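Local coordinates for malonyl CoA-acyl carrier protein transacylase (Synechocystis sp. PCC 6803 substr. Kazusa, PDB 4RR5), which catalyses the transfer of the malonyl group from malonyl-CoA to holo-acyl carrier protein, giving malonyl-ACP and free CoA for fatty acid biosynthesis, at residues Tyr64-Arg75 and Tyr92-Phe103; Gln80-Ser88 and Thr212-Asp220. All coordinates share one frame; numbering follows the deposited sequence.

Contact 1: residues Tyr64-Arg75 and Tyr92-Phe103; sequences YVIEAILADLLR and YSALYAAGVFDF
Ser93 OG donates a hydrogen bond to Glu67 OE1 at 2.6 Å, which accepts it on its anti lone pair, the first of four side-chain hydrogen bonds between the segments. Asp72 receives the phenol of Tyr96 instead on a syn lone pair, Tyr96 OH to Asp72 OD2 being 2.6 Å, with carboxylate and ring planes 63° apart; Lys30 forms a salt bridge to the same oxygen and would probably help to keep the acid charged. The other two bonds end on backbone carbonyls. Tyr64 OH meets Phe103 O at 2.9 Å, in the carbonyl plane on a lone pair, while the extended Arg75 brings NH2 to Ala97 O at 3.2 Å, close to the guanidinium plane.

The helical segments 64-75 and 92-97, parts of helices 56-76 and 90-97, run in roughly the same direction and cross at -33°. The second follows the presumed nucleophile Ser88 and ends in a Schellman motif at Gly99, from which the chain turns towards the N-cap residue Asp102.

Apolar contacts fill the space between the polar ones. Tyr64, its CG anti to the backbone N (chi1 170°), enters as a knob among Tyr92, Ser93, Tyr96 and Phe103; its ring is nearly parallel to that of Phe103 but slid well aside. Ala68 CB lies 3.5 Å from Tyr96 CE2 and also meets the edge of the Phe103 ring. A leucine at Tyr96 would probably leave Asp72 without its phenol partner and open a gap beside Ala68. Further along, Ala71 CB approaches Ala97 CB at 4.4 Å.

Contact 2: residues Gln80-Ser88 and Thr212-Asp220; sequences QPDYVAGHS and TVPVLSNVD. With ACT (acetate ion), chain B.
Asn218 OD1 is gripped by two donors, Ser88 N at 2.7 Å and the side-chain amide of Gln237. The Ser88 N-H lies in the plane of the Asn218 carbonyl, on a lone pair, although its bond is bent (134°). From the other end of the same amide, Asn218 ND2 reaches Gly86 O at 2.8 Å, tilted from both the amide and the carbonyl planes. With CG anti to the carbonyl carbon (chi1 -75°), the Asn218 amide is swung towards Gly86 and Ser88, and one side chain thus fastens the backbone on both flanks of His87.

Here strand 83-86 passes into the strained turn of a probable nucleophile elbow, where Ser88 has positive phi (58°). Ser88 OG is hydrogen-bonded to His188, its presumed catalytic partner, and to Arg113; it also donates to O of an acetate ion, probably from the crystallisation liquor, with Ser88 OG 2.8 Å from that oxygen.

Upstream, the chains run parallel through a single bridge of Val84 with Val215. Val84 N to Pro214 O (3.0 Å) and Leu216 N to Val84 O (2.9 Å) are both nearly straight. Beside them, Val84 CG1 meets Val213 CG2 and Val84 CG2 meets Val215 CG2, while Pro214 CG touches the edge of the Tyr83 ring at Tyr83 CD1 (3.9 Å).

In the fold
Three of the four segments belong to one run of chain: helix 56-76 leads to strand 83-86, which passes through Ser88 into helix 90-97. Contact 1 joins the helices on either side of that strand in sequence and is the more buried; contact 2 sets 212-220 beside the strand itself and is only partly buried. Their centres lie about 11 Å apart, and Ala94 packs its CB on the backbone of Ala85, while Ala98 O probably accepts a hydrogen bond from Thr212 N. The chemistry differs accordingly. Side chains carry the helix pairing, with aromatic rings and two carboxylates, whereas backbone bonds and aliphatic side chains dominate the strand pairing until an asparagine takes over near the active site.

Contact 1: residues Tyr64-Arg75 and Tyr92-Phe103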
# COMPACT_ATOMS: atom_id res chain seq x y z
N TYR A 64 -5.93 4.79 -4.45
CA TYR A 64 -5.64 4.18 -5.73
C TYR A 64 -5.88 5.16 -6.88
O TYR A 64 -5.08 5.25 -7.79
CB TYR A 64 -6.48 2.91 -5.94
CG TYR A 64 -6.43 2.36 -7.37
CD1 TYR A 64 -7.32 2.80 -8.35
CD2 TYR A 64 -5.49 1.40 -7.73
CE1 TYR A 64 -7.28 2.31 -9.64
CE2 TYR A 64 -5.44 0.89 -9.02
CZ TYR A 64 -6.34 1.35 -9.96
OH TYR A 64 -6.31 0.85 -11.24
N VAL A 65 -7.01 5.85 -6.86
CA VAL A 65 -7.36 6.75 -7.95
C VAL A 65 -6.34 7.89 -8.04
O VAL A 65 -5.89 8.27 -9.13
CB VAL A 65 -8.79 7.31 -7.77
CG1 VAL A 65 -9.04 8.50 -8.71
CG2 VAL A 65 -9.83 6.22 -7.98
N ILE A 66 -5.97 8.43 -6.89
CA ILE A 66 -5.02 9.53 -6.83
C ILE A 66 -3.62 9.09 -7.28
O ILE A 66 -2.96 9.78 -8.07
CB ILE A 66 -4.96 10.15 -5.42
CG1 ILE A 66 -6.23 10.94 -5.15
CG2 ILE A 66 -3.71 11.02 -5.26
CD1 ILE A 66 -6.45 11.29 -3.71
N GLU A 67 -3.19 7.94 -6.78
CA GLU A 67 -1.91 7.37 -7.16
C GLU A 67 -1.83 7.06 -8.65
O GLU A 67 -0.83 7.37 -9.30
CB GLU A 67 -1.63 6.13 -6.30
CG GLU A 67 -1.14 6.51 -4.89
CD GLU A 67 -1.15 5.36 -3.90
OE1 GLU A 67 -1.43 4.20 -4.28
OE2 GLU A 67 -0.86 5.62 -2.71
N ALA A 68 -2.88 6.46 -9.22
CA ALA A 68 -2.94 6.25 -10.67
C ALA A 68 -2.89 7.59 -11.42
O ALA A 68 -2.25 7.70 -12.46
CB ALA A 68 -4.18 5.48 -11.06
N ILE A 69 -3.54 8.62 -10.89
CA ILE A 69 -3.48 9.94 -11.51
C ILE A 69 -2.06 10.49 -11.46
O ILE A 69 -1.53 10.96 -12.46
CB ILE A 69 -4.47 10.93 -10.85
CG1 ILE A 69 -5.89 10.69 -11.38
CG2 ILE A 69 -4.06 12.39 -11.08
CD1 ILE A 69 -6.96 11.28 -10.56
N LEU A 70 -1.42 10.41 -10.30
CA LEU A 70 -0.03 10.85 -10.17
C LEU A 70 0.92 10.10 -11.12
O LEU A 70 1.80 10.72 -11.74
CB LEU A 70 0.44 10.68 -8.73
CG LEU A 70 -0.10 11.79 -7.83
CD1 LEU A 70 0.15 11.44 -6.37
CD2 LEU A 70 0.52 13.14 -8.22
N ALA A 71 0.73 8.79 -11.26
CA ALA A 71 1.55 8.00 -12.17
C ALA A 71 1.42 8.50 -13.61
O ALA A 71 2.42 8.60 -14.34
CB ALA A 71 1.17 6.54 -12.09
N ASP A 72 0.20 8.79 -14.03
CA ASP A 72 -0.01 9.26 -15.39
C ASP A 72 0.50 10.68 -15.58
O ASP A 72 0.98 11.04 -16.65
CB ASP A 72 -1.48 9.17 -15.76
CG ASP A 72 -1.94 7.75 -15.87
OD1 ASP A 72 -1.08 6.85 -15.96
OD2 ASP A 72 -3.16 7.51 -15.87
N LEU A 73 0.41 11.49 -14.53
CA LEU A 73 0.94 12.85 -14.59
C LEU A 73 2.46 12.83 -14.76
O LEU A 73 3.01 13.58 -15.56
CB LEU A 73 0.54 13.64 -13.35
CG LEU A 73 -0.94 14.03 -13.35
CD1 LEU A 73 -1.30 14.69 -12.04
CD2 LEU A 73 -1.23 14.94 -14.53
N LEU A 74 3.12 11.95 -14.01
CA LEU A 74 4.55 11.70 -14.14
C LEU A 74 4.92 11.26 -15.56
O LEU A 74 5.86 11.79 -16.16
CB LEU A 74 5.00 10.65 -13.13
CG LEU A 74 5.16 11.24 -11.74
CD1 LEU A 74 5.18 10.15 -10.66
CD2 LEU A 74 6.43 12.11 -11.70
N ARG A 75 4.17 10.31 -16.09
CA ARG A 75 4.37 9.85 -17.46
C ARG A 75 4.26 11.00 -18.45
O ARG A 75 5.14 11.19 -19.30
CB ARG A 75 3.39 8.75 -17.82
CG ARG A 75 3.73 7.42 -17.13
CD ARG A 75 3.07 6.23 -17.79
NE ARG A 75 3.48 4.99 -17.14
CZ ARG A 75 4.66 4.40 -17.32
NH1 ARG A 75 5.57 4.93 -18.13
NH2 ARG A 75 4.94 3.28 -16.67
N TYR A 92 -1.71 -2.36 -5.87
CA TYR A 92 -2.67 -2.18 -6.95
C TYR A 92 -2.29 -1.00 -7.83
O TYR A 92 -2.31 -1.10 -9.06
CB TYR A 92 -4.10 -2.01 -6.39
CG TYR A 92 -4.63 -3.32 -5.82
CD1 TYR A 92 -4.27 -3.73 -4.54
CD2 TYR A 92 -5.44 -4.15 -6.59
CE1 TYR A 92 -4.71 -4.94 -4.03
CE2 TYR A 92 -5.89 -5.35 -6.08
CZ TYR A 92 -5.53 -5.75 -4.80
OH TYR A 92 -5.98 -6.95 -4.30
N SER A 93 -1.92 0.11 -7.20
CA SER A 93 -1.45 1.27 -7.93
C SER A 93 -0.19 0.92 -8.71
O SER A 93 -0.03 1.32 -9.87
CB SER A 93 -1.19 2.44 -6.98
OG SER A 93 -2.31 2.71 -6.16
N ALA A 94 0.71 0.17 -8.08
CA ALA A 94 1.93 -0.25 -8.75
C ALA A 94 1.61 -1.13 -9.96
O ALA A 94 2.16 -0.95 -11.05
CB ALA A 94 2.84 -0.99 -7.77
N LEU A 95 0.70 -2.08 -9.78
CA LEU A 95 0.27 -2.97 -10.85
C LEU A 95 -0.35 -2.20 -12.04
O LEU A 95 -0.10 -2.54 -13.20
CB LEU A 95 -0.72 -3.99 -10.32
CG LEU A 95 -0.08 -5.04 -9.38
CD1 LEU A 95 -1.15 -5.98 -8.80
CD2 LEU A 95 1.03 -5.83 -10.11
N TYR A 96 -1.14 -1.17 -11.75
CA TYR A 96 -1.72 -0.36 -12.80
C TYR A 96 -0.63 0.42 -13.50
O TYR A 96 -0.65 0.58 -14.72
CB TYR A 96 -2.79 0.63 -12.26
CG TYR A 96 -2.99 1.79 -13.21
CD1 TYR A 96 -3.74 1.64 -14.38
CD2 TYR A 96 -2.38 3.03 -12.97
CE1 TYR A 96 -3.89 2.69 -15.27
CE2 TYR A 96 -2.54 4.07 -13.86
CZ TYR A 96 -3.30 3.90 -15.00
OH TYR A 96 -3.46 4.96 -15.88
N ALA A 97 0.32 0.91 -12.72
CA ALA A 97 1.41 1.69 -13.28
C ALA A 97 2.26 0.84 -14.20
O ALA A 97 2.99 1.38 -15.03
CB ALA A 97 2.26 2.28 -12.16
N ALA A 98 2.17 -0.48 -14.06
CA ALA A 98 3.05 -1.40 -14.79
C ALA A 98 2.31 -2.10 -15.92
O ALA A 98 2.87 -2.98 -16.56
CB ALA A 98 3.65 -2.41 -13.86
N GLY A 99 1.05 -1.73 -16.14
CA GLY A 99 0.32 -2.21 -17.30
C GLY A 99 -0.36 -3.55 -17.12
O GLY A 99 -0.87 -4.14 -18.08
N VAL A 100 -0.38 -4.02 -15.88
CA VAL A 100 -0.88 -5.35 -15.57
C VAL A 100 -2.39 -5.42 -15.77
O VAL A 100 -2.92 -6.42 -16.26
CB VAL A 100 -0.50 -5.74 -14.14
CG1 VAL A 100 -1.18 -7.02 -13.73
CG2 VAL A 100 1.02 -5.86 -14.04
N PHE A 101 -3.07 -4.35 -15.38
CA PHE A 101 -4.47 -4.15 -15.72
C PHE A 101 -4.69 -2.67 -15.94
O PHE A 101 -3.87 -1.85 -15.49
CB PHE A 101 -5.43 -4.66 -14.64
CG PHE A 101 -5.01 -4.32 -13.24
CD1 PHE A 101 -5.00 -3.01 -12.80
CD2 PHE A 101 -4.63 -5.32 -12.36
CE1 PHE A 101 -4.61 -2.69 -11.50
CE2 PHE A 101 -4.23 -5.01 -11.06
CZ PHE A 101 -4.23 -3.69 -10.63
N ASP A 102 -5.79 -2.32 -16.60
CA ASP A 102 -6.09 -0.92 -16.87
C ASP A 102 -6.66 -0.22 -15.63
O ASP A 102 -6.98 -0.87 -14.62
CB ASP A 102 -7.06 -0.77 -18.05
CG ASP A 102 -8.32 -1.61 -17.89
OD1 ASP A 102 -8.77 -1.86 -16.76
OD2 ASP A 102 -8.89 -2.03 -18.92
N PHE A 103 -6.79 1.09 -15.73
CA PHE A 103 -7.32 1.90 -14.64
C PHE A 103 -8.61 1.33 -14.06
O PHE A 103 -8.67 1.01 -12.87
CB PHE A 103 -7.53 3.35 -15.11
CG PHE A 103 -8.10 4.23 -14.06
CD1 PHE A 103 -7.37 4.52 -12.92
CD2 PHE A 103 -9.39 4.74 -14.19
CE1 PHE A 103 -7.91 5.32 -11.91
CE2 PHE A 103 -9.94 5.53 -13.20
CZ PHE A 103 -9.20 5.82 -12.06

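Contact 2: residues Gln80-Ser88 and Thr212-Asp220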
# COMPACT_ATOMS: atom_id res chain seq x y z
N GLN A 80 9.63 8.06 -16.30
CA GLN A 80 9.21 6.67 -16.33
C GLN A 80 9.92 5.88 -15.26
O GLN A 80 11.06 6.19 -14.92
CB GLN A 80 9.47 6.07 -17.70
CG GLN A 80 8.45 6.49 -18.73
CD GLN A 80 8.81 6.01 -20.12
OE1 GLN A 80 9.97 5.73 -20.41
NE2 GLN A 80 7.80 5.90 -20.99
N PRO A 81 9.24 4.86 -14.70
CA PRO A 81 9.82 4.06 -13.61
C PRO A 81 10.69 2.92 -14.13
O PRO A 81 10.42 2.36 -15.20
CB PRO A 81 8.58 3.50 -12.91
CG PRO A 81 7.62 3.29 -14.04
CD PRO A 81 7.89 4.39 -15.06
N ASP A 82 11.74 2.58 -13.39
CA ASP A 82 12.51 1.39 -13.71
C ASP A 82 11.95 0.23 -12.90
O ASP A 82 11.82 -0.88 -13.41
CB ASP A 82 14.00 1.60 -13.42
CG ASP A 82 14.62 2.68 -14.29
OD1 ASP A 82 14.84 2.42 -15.49
OD2 ASP A 82 14.90 3.78 -13.76
N TYR A 83 11.60 0.50 -11.65
CA TYR A 83 10.97 -0.48 -10.77
C TYR A 83 9.72 0.09 -10.11
O TYR A 83 9.68 1.28 -9.80
CB TYR A 83 11.95 -0.92 -9.69
CG TYR A 83 13.33 -1.20 -10.21
CD1 TYR A 83 13.60 -2.38 -10.91
CD2 TYR A 83 14.37 -0.30 -10.01
CE1 TYR A 83 14.87 -2.65 -11.39
CE2 TYR A 83 15.65 -0.56 -10.49
CZ TYR A 83 15.89 -1.74 -11.18
OH TYR A 83 17.15 -2.01 -11.65
N VAL A 84 8.71 -0.76 -9.90
CA VAL A 84 7.54 -0.37 -9.11
C VAL A 84 7.27 -1.30 -7.92
O VAL A 84 7.59 -2.50 -7.95
CB VAL A 84 6.26 -0.31 -9.98
CG1 VAL A 84 6.42 0.75 -11.06
CG2 VAL A 84 5.93 -1.67 -10.59
N ALA A 85 6.70 -0.72 -6.87
CA ALA A 85 6.21 -1.48 -5.71
C ALA A 85 5.12 -0.63 -5.03
O ALA A 85 4.98 0.56 -5.34
CB ALA A 85 7.33 -1.80 -4.75
N GLY A 86 4.35 -1.23 -4.13
CA GLY A 86 3.32 -0.48 -3.43
C GLY A 86 2.99 -1.15 -2.12
O GLY A 86 3.03 -2.37 -2.02
N HIS A 87 2.65 -0.36 -1.12
CA HIS A 87 2.43 -0.91 0.20
C HIS A 87 0.97 -1.29 0.40
O HIS A 87 0.10 -0.43 0.54
CB HIS A 87 2.88 0.09 1.28
CG HIS A 87 3.05 -0.53 2.63
ND1 HIS A 87 1.99 -0.98 3.39
CD2 HIS A 87 4.17 -0.79 3.36
CE1 HIS A 87 2.44 -1.48 4.53
NE2 HIS A 87 3.76 -1.38 4.53
N SER A 88 0.73 -2.60 0.43
CA SER A 88 -0.60 -3.19 0.54
C SER A 88 -1.48 -2.71 -0.61
O SER A 88 -1.33 -3.17 -1.74
CB SER A 88 -1.24 -2.87 1.89
OG SER A 88 -2.21 -3.85 2.24
N THR A 212 5.33 -4.11 -17.73
CA THR A 212 6.27 -3.38 -18.57
C THR A 212 7.53 -2.97 -17.80
O THR A 212 8.51 -2.54 -18.40
CB THR A 212 5.57 -2.15 -19.13
OG1 THR A 212 5.29 -1.27 -18.06
CG2 THR A 212 4.26 -2.55 -19.73
N VAL A 213 7.48 -3.08 -16.47
CA VAL A 213 8.67 -2.94 -15.62
C VAL A 213 8.59 -3.95 -14.46
O VAL A 213 7.53 -4.53 -14.19
CB VAL A 213 8.84 -1.50 -15.06
CG1 VAL A 213 9.15 -0.53 -16.17
CG2 VAL A 213 7.61 -1.07 -14.33
N PRO A 214 9.72 -4.19 -13.77
CA PRO A 214 9.65 -5.12 -12.64
C PRO A 214 8.77 -4.63 -11.51
O PRO A 214 8.91 -3.48 -11.07
CB PRO A 214 11.11 -5.22 -12.18
CG PRO A 214 11.90 -4.91 -13.39
CD PRO A 214 11.11 -3.87 -14.14
N VAL A 215 7.87 -5.49 -11.05
CA VAL A 215 7.07 -5.27 -9.85
C VAL A 215 7.65 -6.06 -8.69
O VAL A 215 7.88 -7.26 -8.83
CB VAL A 215 5.60 -5.70 -10.07
CG1 VAL A 215 4.70 -5.23 -8.91
CG2 VAL A 215 5.10 -5.20 -11.42
N LEU A 216 7.88 -5.40 -7.55
CA LEU A 216 8.27 -6.13 -6.34
C LEU A 216 7.07 -6.27 -5.39
O LEU A 216 6.69 -5.31 -4.72
CB LEU A 216 9.44 -5.45 -5.61
CG LEU A 216 10.82 -5.50 -6.29
CD1 LEU A 216 10.88 -4.70 -7.60
CD2 LEU A 216 11.89 -5.01 -5.33
N SER A 217 6.50 -7.47 -5.33
CA SER A 217 5.27 -7.66 -4.58
C SER A 217 5.43 -7.89 -3.06
O SER A 217 6.44 -8.43 -2.60
CB SER A 217 4.51 -8.82 -5.19
OG SER A 217 4.42 -8.61 -6.59
N ASN A 218 4.41 -7.48 -2.31
CA ASN A 218 4.43 -7.50 -0.85
C ASN A 218 4.81 -8.84 -0.22
O ASN A 218 5.60 -8.88 0.73
CB ASN A 218 3.06 -7.08 -0.28
CG ASN A 218 2.79 -5.58 -0.38
OD1 ASN A 218 1.72 -5.11 -0.01
ND2 ASN A 218 3.76 -4.82 -0.90
N VAL A 219 4.23 -9.93 -0.70
CA VAL A 219 4.52 -11.23 -0.09
C VAL A 219 5.84 -11.83 -0.57
O VAL A 219 6.36 -12.76 0.05
CB VAL A 219 3.40 -12.27 -0.35
CG1 VAL A 219 2.12 -11.87 0.38
CG2 VAL A 219 3.16 -12.47 -1.85
N ASP A 220 6.39 -11.31 -1.67
CA ASP A 220 7.64 -11.85 -2.21
C ASP A 220 8.32 -10.82 -3.12
O ASP A 220 8.15 -10.84 -4.34
CB ASP A 220 7.37 -13.16 -2.97
CG ASP A 220 8.60 -13.69 -3.72
OD1 ASP A 220 9.75 -13.34 -3.36
OD2 ASP A 220 8.40 -14.45 -4.69
C ACT B . -4.71 -2.40 4.20
O ACT B . -4.42 -2.33 2.96
OXT ACT B . -5.73 -1.76 4.58
CH3 ACT B . -3.90 -3.19 5.19